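PDB 3EVT: phosphoglycerate dehydrogenase from Lactobacillus plantarum, which probably catalyses the NAD-dependent oxidation of 3-phosphoglycerate to 3-phosphohydroxypyruvate, the reaction that opens the phosphorylated route to serine. Local coordinates for residues D37-E42 against R57-L62; V43-H48 against T287-F292; K63-I68 against A83-A88. One frame throughout, in Å; residues are numbered along the deposited sequence.

Contact 1 of 3, residues D37-E42 against R57-L62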
# COMPACT_ATOMS: atom_id res chain seq x y z
N ASP A 37 -33.29 16.02 -22.09
CA ASP A 37 -32.01 15.72 -21.43
C ASP A 37 -31.01 14.96 -22.32
O ASP A 37 -29.82 15.22 -22.26
CB ASP A 37 -32.25 14.94 -20.12
CG ASP A 37 -32.99 15.78 -19.09
OD1 ASP A 37 -32.67 16.98 -18.96
OD2 ASP A 37 -33.89 15.24 -18.42
N TYR A 38 -31.50 14.06 -23.15
CA TYR A 38 -30.65 13.09 -23.83
C TYR A 38 -29.26 13.59 -24.26
O TYR A 38 -28.25 12.95 -23.98
CB TYR A 38 -31.39 12.49 -25.04
CG TYR A 38 -32.56 11.58 -24.70
CD1 TYR A 38 -33.00 11.43 -23.40
CD2 TYR A 38 -33.23 10.90 -25.70
CE1 TYR A 38 -34.06 10.62 -23.10
CE2 TYR A 38 -34.30 10.09 -25.42
CZ TYR A 38 -34.72 9.94 -24.12
OH TYR A 38 -35.79 9.12 -23.83
N ASP A 39 -29.19 14.70 -24.97
CA ASP A 39 -27.90 15.09 -25.53
C ASP A 39 -27.05 15.83 -24.47
O ASP A 39 -25.93 16.24 -24.73
CB ASP A 39 -28.08 15.92 -26.82
CG ASP A 39 -28.62 15.07 -27.98
OD1 ASP A 39 -28.88 13.86 -27.76
OD2 ASP A 39 -28.77 15.61 -29.11
N GLN A 40 -27.62 15.96 -23.28
CA GLN A 40 -26.97 16.55 -22.11
C GLN A 40 -26.11 15.54 -21.31
O GLN A 40 -25.12 15.92 -20.66
CB GLN A 40 -28.06 17.03 -21.18
CG GLN A 40 -28.96 18.06 -21.80
CD GLN A 40 -28.13 19.23 -22.14
OE1 GLN A 40 -28.11 20.24 -21.40
NE2 GLN A 40 -27.37 19.10 -23.23
N ILE A 41 -26.58 14.29 -21.30
CA ILE A 41 -25.96 13.18 -20.58
C ILE A 41 -24.51 12.86 -21.05
O ILE A 41 -24.29 12.31 -22.11
CB ILE A 41 -26.90 11.92 -20.70
CG1 ILE A 41 -28.28 12.30 -20.15
CG2 ILE A 41 -26.30 10.68 -20.04
CD1 ILE A 41 -29.39 11.28 -20.40
N GLU A 42 -23.52 13.19 -20.23
CA GLU A 42 -22.15 12.84 -20.64
C GLU A 42 -21.63 11.59 -19.95
O GLU A 42 -20.69 10.95 -20.41
CB GLU A 42 -21.19 14.01 -20.44
CG GLU A 42 -21.56 15.24 -21.25
CD GLU A 42 -20.57 16.39 -21.03
OE1 GLU A 42 -19.35 16.14 -20.91
OE2 GLU A 42 -21.02 17.54 -20.94
N ARG A 57 -28.70 8.75 -31.41
CA ARG A 57 -28.68 10.16 -31.79
C ARG A 57 -27.28 10.62 -32.20
O ARG A 57 -26.36 10.67 -31.37
CB ARG A 57 -29.17 10.97 -30.61
CG ARG A 57 -30.37 10.35 -29.94
CD ARG A 57 -30.80 11.12 -28.70
NE ARG A 57 -30.84 12.56 -28.93
CZ ARG A 57 -31.94 13.29 -29.09
NH1 ARG A 57 -33.16 12.74 -29.09
NH2 ARG A 57 -31.82 14.60 -29.27
N PRO A 58 -27.09 11.00 -33.47
CA PRO A 58 -25.70 11.33 -33.80
C PRO A 58 -25.25 12.67 -33.13
O PRO A 58 -24.13 13.14 -33.37
CB PRO A 58 -25.70 11.40 -35.35
CG PRO A 58 -27.16 11.71 -35.73
CD PRO A 58 -28.04 11.50 -34.49
N THR A 59 -26.13 13.23 -32.32
CA THR A 59 -25.89 14.45 -31.58
C THR A 59 -25.72 14.26 -30.03
O THR A 59 -25.80 15.23 -29.27
CB THR A 59 -27.07 15.37 -31.81
OG1 THR A 59 -28.27 14.63 -31.49
CG2 THR A 59 -27.12 15.83 -33.31
N ASN A 60 -25.51 13.02 -29.58
CA ASN A 60 -25.37 12.77 -28.15
C ASN A 60 -23.98 13.23 -27.72
O ASN A 60 -23.11 13.40 -28.56
CB ASN A 60 -25.61 11.29 -27.82
CG ASN A 60 -24.44 10.40 -28.20
OD1 ASN A 60 -23.48 10.24 -27.45
ND2 ASN A 60 -24.56 9.75 -29.34
N GLN A 61 -23.76 13.38 -26.42
CA GLN A 61 -22.43 13.72 -25.94
C GLN A 61 -21.92 12.74 -24.91
O GLN A 61 -21.26 13.14 -23.93
CB GLN A 61 -22.46 15.10 -25.34
CG GLN A 61 -22.90 16.14 -26.34
CD GLN A 61 -22.74 17.52 -25.80
OE1 GLN A 61 -21.62 18.06 -25.77
NE2 GLN A 61 -23.85 18.12 -25.34
N LEU A 62 -22.24 11.46 -25.09
CA LEU A 62 -21.90 10.50 -24.04
C LEU A 62 -20.41 10.23 -24.09
O LEU A 62 -19.84 10.01 -25.17
CB LEU A 62 -22.69 9.19 -24.17
CG LEU A 62 -22.48 8.14 -23.10
CD1 LEU A 62 -23.07 8.59 -21.76
CD2 LEU A 62 -23.10 6.76 -23.51
O HOH W 1 -25.61 12.51 -24.73

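Contact 2 of 3, residues V43-H48 against T287-F292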
# COMPACT_ATOMS: atom_id res chain seq x y z
N VAL A 43 -22.25 11.26 -18.83
CA VAL A 43 -21.85 10.11 -18.05
C VAL A 43 -23.09 9.29 -17.61
O VAL A 43 -24.17 9.83 -17.37
CB VAL A 43 -21.09 10.55 -16.82
CG1 VAL A 43 -20.74 9.35 -15.95
CG2 VAL A 43 -19.86 11.38 -17.25
N MET A 44 -22.92 7.98 -17.54
CA MET A 44 -23.97 7.13 -17.07
C MET A 44 -23.41 6.30 -15.92
O MET A 44 -22.38 5.62 -16.04
CB MET A 44 -24.51 6.27 -18.24
CG MET A 44 -25.91 5.62 -18.00
SD MET A 44 -26.48 4.60 -19.44
CE MET A 44 -25.89 5.69 -20.71
N TYR A 45 -24.07 6.40 -14.77
CA TYR A 45 -23.76 5.51 -13.68
C TYR A 45 -24.78 4.35 -13.68
O TYR A 45 -25.97 4.57 -13.37
CB TYR A 45 -23.83 6.30 -12.39
CG TYR A 45 -23.60 5.48 -11.15
CD1 TYR A 45 -22.63 4.49 -11.11
CD2 TYR A 45 -24.34 5.72 -10.00
CE1 TYR A 45 -22.41 3.72 -9.92
CE2 TYR A 45 -24.12 4.99 -8.83
CZ TYR A 45 -23.16 4.00 -8.79
OH TYR A 45 -23.02 3.29 -7.62
N GLY A 46 -24.32 3.16 -14.08
CA GLY A 46 -25.16 1.97 -14.24
C GLY A 46 -25.58 1.84 -15.69
O GLY A 46 -25.79 2.84 -16.36
N ASN A 47 -25.72 0.63 -16.20
CA ASN A 47 -26.28 0.43 -17.53
C ASN A 47 -27.81 0.66 -17.48
O ASN A 47 -28.42 0.51 -16.44
CB ASN A 47 -25.88 -0.95 -18.06
CG ASN A 47 -26.50 -1.30 -19.44
OD1 ASN A 47 -26.67 -0.44 -20.33
ND2 ASN A 47 -26.81 -2.59 -19.61
N HIS A 48 -28.40 1.06 -18.60
CA HIS A 48 -29.80 1.46 -18.65
C HIS A 48 -30.28 1.35 -20.10
O HIS A 48 -29.48 1.40 -21.03
CB HIS A 48 -29.96 2.90 -18.16
CG HIS A 48 -31.39 3.33 -17.92
ND1 HIS A 48 -32.21 3.81 -18.91
CD2 HIS A 48 -32.11 3.41 -16.77
CE1 HIS A 48 -33.38 4.14 -18.40
NE2 HIS A 48 -33.35 3.92 -17.10
N THR A 287 -19.68 -0.60 -2.05
CA THR A 287 -18.37 -0.97 -2.58
C THR A 287 -18.29 -0.49 -4.01
O THR A 287 -17.23 -0.13 -4.52
CB THR A 287 -18.14 -2.52 -2.59
OG1 THR A 287 -19.24 -3.19 -3.22
CG2 THR A 287 -17.93 -3.05 -1.18
N VAL A 288 -19.44 -0.50 -4.64
CA VAL A 288 -19.51 -0.11 -6.01
C VAL A 288 -19.43 1.44 -6.18
O VAL A 288 -18.82 1.94 -7.12
CB VAL A 288 -20.80 -0.64 -6.59
CG1 VAL A 288 -21.06 0.02 -7.92
CG2 VAL A 288 -20.70 -2.17 -6.71
N PHE A 289 -20.03 2.19 -5.26
CA PHE A 289 -20.07 3.65 -5.41
C PHE A 289 -18.70 4.34 -5.41
O PHE A 289 -18.46 5.18 -6.28
CB PHE A 289 -20.98 4.33 -4.37
CG PHE A 289 -21.06 5.83 -4.55
CD1 PHE A 289 -21.80 6.39 -5.61
CD2 PHE A 289 -20.36 6.69 -3.71
CE1 PHE A 289 -21.87 7.80 -5.82
CE2 PHE A 289 -20.41 8.12 -3.90
CZ PHE A 289 -21.16 8.67 -4.96
N PRO A 290 -17.79 3.97 -4.47
CA PRO A 290 -16.43 4.56 -4.51
C PRO A 290 -15.70 4.33 -5.85
O PRO A 290 -14.87 5.16 -6.24
CB PRO A 290 -15.69 3.81 -3.41
CG PRO A 290 -16.75 3.39 -2.44
CD PRO A 290 -17.97 3.08 -3.31
N ILE A 291 -16.00 3.20 -6.52
CA ILE A 291 -15.44 2.95 -7.85
C ILE A 291 -15.87 4.04 -8.86
O ILE A 291 -15.02 4.67 -9.47
CB ILE A 291 -15.70 1.51 -8.40
CG1 ILE A 291 -14.96 0.48 -7.54
CG2 ILE A 291 -15.18 1.37 -9.86
CD1 ILE A 291 -15.38 -1.01 -7.81
N PHE A 292 -17.17 4.27 -8.99
CA PHE A 292 -17.71 5.39 -9.76
C PHE A 292 -17.19 6.78 -9.30
O PHE A 292 -16.71 7.54 -10.12
CB PHE A 292 -19.25 5.43 -9.67
CG PHE A 292 -19.82 6.58 -10.43
CD1 PHE A 292 -19.63 6.66 -11.82
CD2 PHE A 292 -20.49 7.60 -9.78
CE1 PHE A 292 -20.12 7.73 -12.53
CE2 PHE A 292 -20.97 8.69 -10.47
CZ PHE A 292 -20.79 8.76 -11.83

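Contact 3 of 3, residues K63-I68 against A83-A88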
# COMPACT_ATOMS: atom_id res chain seq x y z
N LYS A 63 -19.78 10.26 -22.92
CA LYS A 63 -18.35 10.12 -22.86
C LYS A 63 -17.87 8.98 -21.94
O LYS A 63 -16.83 8.39 -22.17
CB LYS A 63 -17.76 11.47 -22.44
CG LYS A 63 -18.00 12.61 -23.44
CD LYS A 63 -17.20 13.86 -23.03
CE LYS A 63 -17.98 15.15 -23.28
NZ LYS A 63 -18.75 15.10 -24.55
N PHE A 64 -18.62 8.66 -20.90
CA PHE A 64 -18.16 7.67 -19.92
C PHE A 64 -19.36 6.87 -19.40
O PHE A 64 -20.27 7.45 -18.86
CB PHE A 64 -17.37 8.39 -18.78
CG PHE A 64 -17.18 7.57 -17.48
CD1 PHE A 64 -16.83 6.21 -17.50
CD2 PHE A 64 -17.28 8.21 -16.23
CE1 PHE A 64 -16.63 5.48 -16.29
CE2 PHE A 64 -17.08 7.53 -15.02
CZ PHE A 64 -16.78 6.14 -15.04
N VAL A 65 -19.35 5.54 -19.58
CA VAL A 65 -20.35 4.66 -18.89
C VAL A 65 -19.69 3.83 -17.77
O VAL A 65 -18.72 3.12 -17.99
CB VAL A 65 -21.06 3.71 -19.88
CG1 VAL A 65 -22.00 2.76 -19.13
CG2 VAL A 65 -21.86 4.51 -20.89
N GLN A 66 -20.21 3.93 -16.56
CA GLN A 66 -19.76 3.06 -15.49
C GLN A 66 -20.81 1.98 -15.25
O GLN A 66 -21.88 2.30 -14.73
CB GLN A 66 -19.58 3.85 -14.17
CG GLN A 66 -19.28 2.95 -12.97
CD GLN A 66 -17.82 2.51 -12.88
OE1 GLN A 66 -16.90 3.36 -12.89
NE2 GLN A 66 -17.59 1.16 -12.80
N VAL A 67 -20.52 0.72 -15.57
CA VAL A 67 -21.46 -0.37 -15.23
C VAL A 67 -21.20 -0.89 -13.81
O VAL A 67 -20.06 -0.80 -13.32
CB VAL A 67 -21.51 -1.47 -16.33
CG1 VAL A 67 -22.05 -0.84 -17.58
CG2 VAL A 67 -20.11 -2.00 -16.67
N ILE A 68 -22.24 -1.37 -13.13
CA ILE A 68 -22.11 -1.74 -11.73
C ILE A 68 -22.13 -3.23 -11.52
O ILE A 68 -22.59 -3.70 -10.50
CB ILE A 68 -23.16 -1.08 -10.85
CG1 ILE A 68 -24.50 -1.02 -11.60
CG2 ILE A 68 -22.71 0.34 -10.45
CD1 ILE A 68 -25.54 -2.09 -11.17
N ALA A 83 -18.10 5.73 -30.78
CA ALA A 83 -18.40 7.05 -30.31
C ALA A 83 -17.30 7.51 -29.37
O ALA A 83 -17.35 8.62 -28.84
CB ALA A 83 -19.74 7.06 -29.63
N GLY A 84 -16.30 6.66 -29.14
CA GLY A 84 -15.21 7.04 -28.21
C GLY A 84 -15.59 7.05 -26.72
O GLY A 84 -14.93 7.71 -25.90
N VAL A 85 -16.64 6.33 -26.35
CA VAL A 85 -17.03 6.27 -24.95
C VAL A 85 -16.10 5.38 -24.13
O VAL A 85 -15.82 4.27 -24.53
CB VAL A 85 -18.47 5.82 -24.81
CG1 VAL A 85 -18.82 5.76 -23.29
CG2 VAL A 85 -19.35 6.84 -25.55
N VAL A 86 -15.59 5.90 -22.99
CA VAL A 86 -14.85 5.04 -22.04
C VAL A 86 -15.81 4.30 -21.11
O VAL A 86 -16.83 4.84 -20.74
CB VAL A 86 -13.66 5.77 -21.25
CG1 VAL A 86 -12.58 6.34 -22.23
CG2 VAL A 86 -14.15 6.81 -20.27
N VAL A 87 -15.48 3.05 -20.78
CA VAL A 87 -16.29 2.23 -19.91
C VAL A 87 -15.43 1.62 -18.79
O VAL A 87 -14.29 1.22 -19.02
CB VAL A 87 -17.02 1.11 -20.70
CG1 VAL A 87 -17.99 0.35 -19.80
CG2 VAL A 87 -17.76 1.71 -21.88
N ALA A 88 -15.98 1.56 -17.58
CA ALA A 88 -15.35 0.86 -16.45
C ALA A 88 -16.41 -0.03 -15.85
O ALA A 88 -17.62 0.25 -16.03
CB ALA A 88 -14.83 1.82 -15.40

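Contact 1 of 3, residues D37-E42 against R57-L62
One face of the Arg57 guanidinium lies against Tyr38 CB, 3.9 Å above its plane and toward the rim, while the carboxylate of Asp39 comes to its edge. The Tyr38 ring plane is turned 88° from the guanidinium plane, and CD2 comes near NH1. Asp39 grips by both oxygens. OD1 takes a short salt-bridge hydrogen bond from Arg57 NE (2.6 Å), the donor 28° out of the carboxylate plane; OD2 accepts a weak one from NH2 at 3.2 Å and a firm one from the hydroxyl OG1 of Thr59 at 2.6 Å. A bend at chi3 (45°) turns Arg57 NE toward this carboxylate. The loop 57-60 is a type I turn whose Arg57 O receives both N and ND2 of Asn60, and Asn60 OD1 closes an Asx turn onto Leu62 N. Gln61 NE2 reaches back to Asp39 O (2.9 Å), and a water joins Gln61 N to the carbonyls of Tyr38 and Ile41. Beyond this polar surface patch, Ile41 CG2 faces Leu62 CD1. The contact sits at the start of strand 41-45, where Ile41 packs on Leu3 and Leu5 of strand 3-6 while Tyr38, Ile41 and Leu62 rest on helix 50-56.

Contact 2 of 3, residues V43-H48 against T287-F292
Tyr45 lays its ring over Phe292 in an offset stack, centroids 4.4 Å apart and planes 18° from parallel. Tyr45 CB also sits over the Phe292 face, 4.0 Å from its centroid, and ring and methylene together lie over one face of the phenyl group. Phe292 CB in turn lies 3.6 Å from Tyr45 CE1. In both residues CG is anti to the backbone N, and both side chains leave their backbones toward the other segment. The far end of the tyrosine is a bump that enters a hollow on the helix made by Val288 and Phe289: OH lies 3.7 Å from Phe289 CA and 3.8 Å from Val288 CG1, and it meets the Phe289 ring at its edge. At the outer rim of Phe292, Val43 CG1 approaches CE1 tip to tip, in the plane of the ring (3.8 Å). All the touching residues are buried. Strand 43-45 and helix 287-292 run nearly antiparallel, at 169°, with the helix laid over the sheet: Phe292 also packs on Val4 of strand 3-6 and on Phe64 and Gln66 of strand 64-66, while Phe289 turns to helix 12-21.

Contact 3 of 3, residues K63-I68 against A83-A88
Lys63 O accepts the N-H of Val86 at 2.9 Å, the first rung of a four-bond parallel ladder. Val65 then gives and takes: its N donates to Val86 O (2.9 Å) and its O accepts from Ala88 N (3.2 Å). Val67 N to Ala88 O, at 3.0 Å, ends the series. CA-H groups supplement the carbonyls, with Phe64 CA on Val86 O and Val87 CA on Val65 O. On one face of the sheet Phe64, Gln66, Val86 and Ala88 line up. Phe64 CB touches Val86 CG2 at 3.9 Å, and the ring presents its edge to Val86 O. Gln66 bends at chi2 (79°), and the amide beyond comes to lie by Ala88, OE1 3.6 Å from its CB. That amide is held by its polar atoms: NE2 donates to Val67 O and to Asn89 O, and OE1 accepts from Asn295 of helix 284-302. On the opposite face Val65 CG2 meets Val85 CG1, and Val65 CB lies near Val87 CG2. Before the strand, Gly84 closes helix 77-82 in a Schellman motif, its positive phi turning the chain toward strand 86-88. Two parallel neighbours, 64-66 and 86-88, joined through helix 77-82 form a beta-alpha-beta unit at one margin of the five-stranded parallel sheet, consistent with the substrate-binding domain of D-2-hydroxyacid dehydrogenases.

From the N terminus, contact 1 comes first to close: 37-42 leads through strand 41-45 and helix 50-56 to 57-62, a short local loop. Contact 3 follows in series, 63-68 returning through helix 77-82 to 83-88. Contact 2 spans much more of the chain, since 43-48 waits for 287-292 on helix 284-302, far along the chain, so contact 3 is nested inside its loop while contacts 1 and 2 cross. Strand 41-45 serves contacts 1 and 2, and its neighbour 64-66 joins both to contact 3 through backbone bonds such as Glu42 O with Lys63 N and Met44 O with Gln66 N. Together they bind the sheet's edge strand, its middle and the late helix 284-302 into one domain.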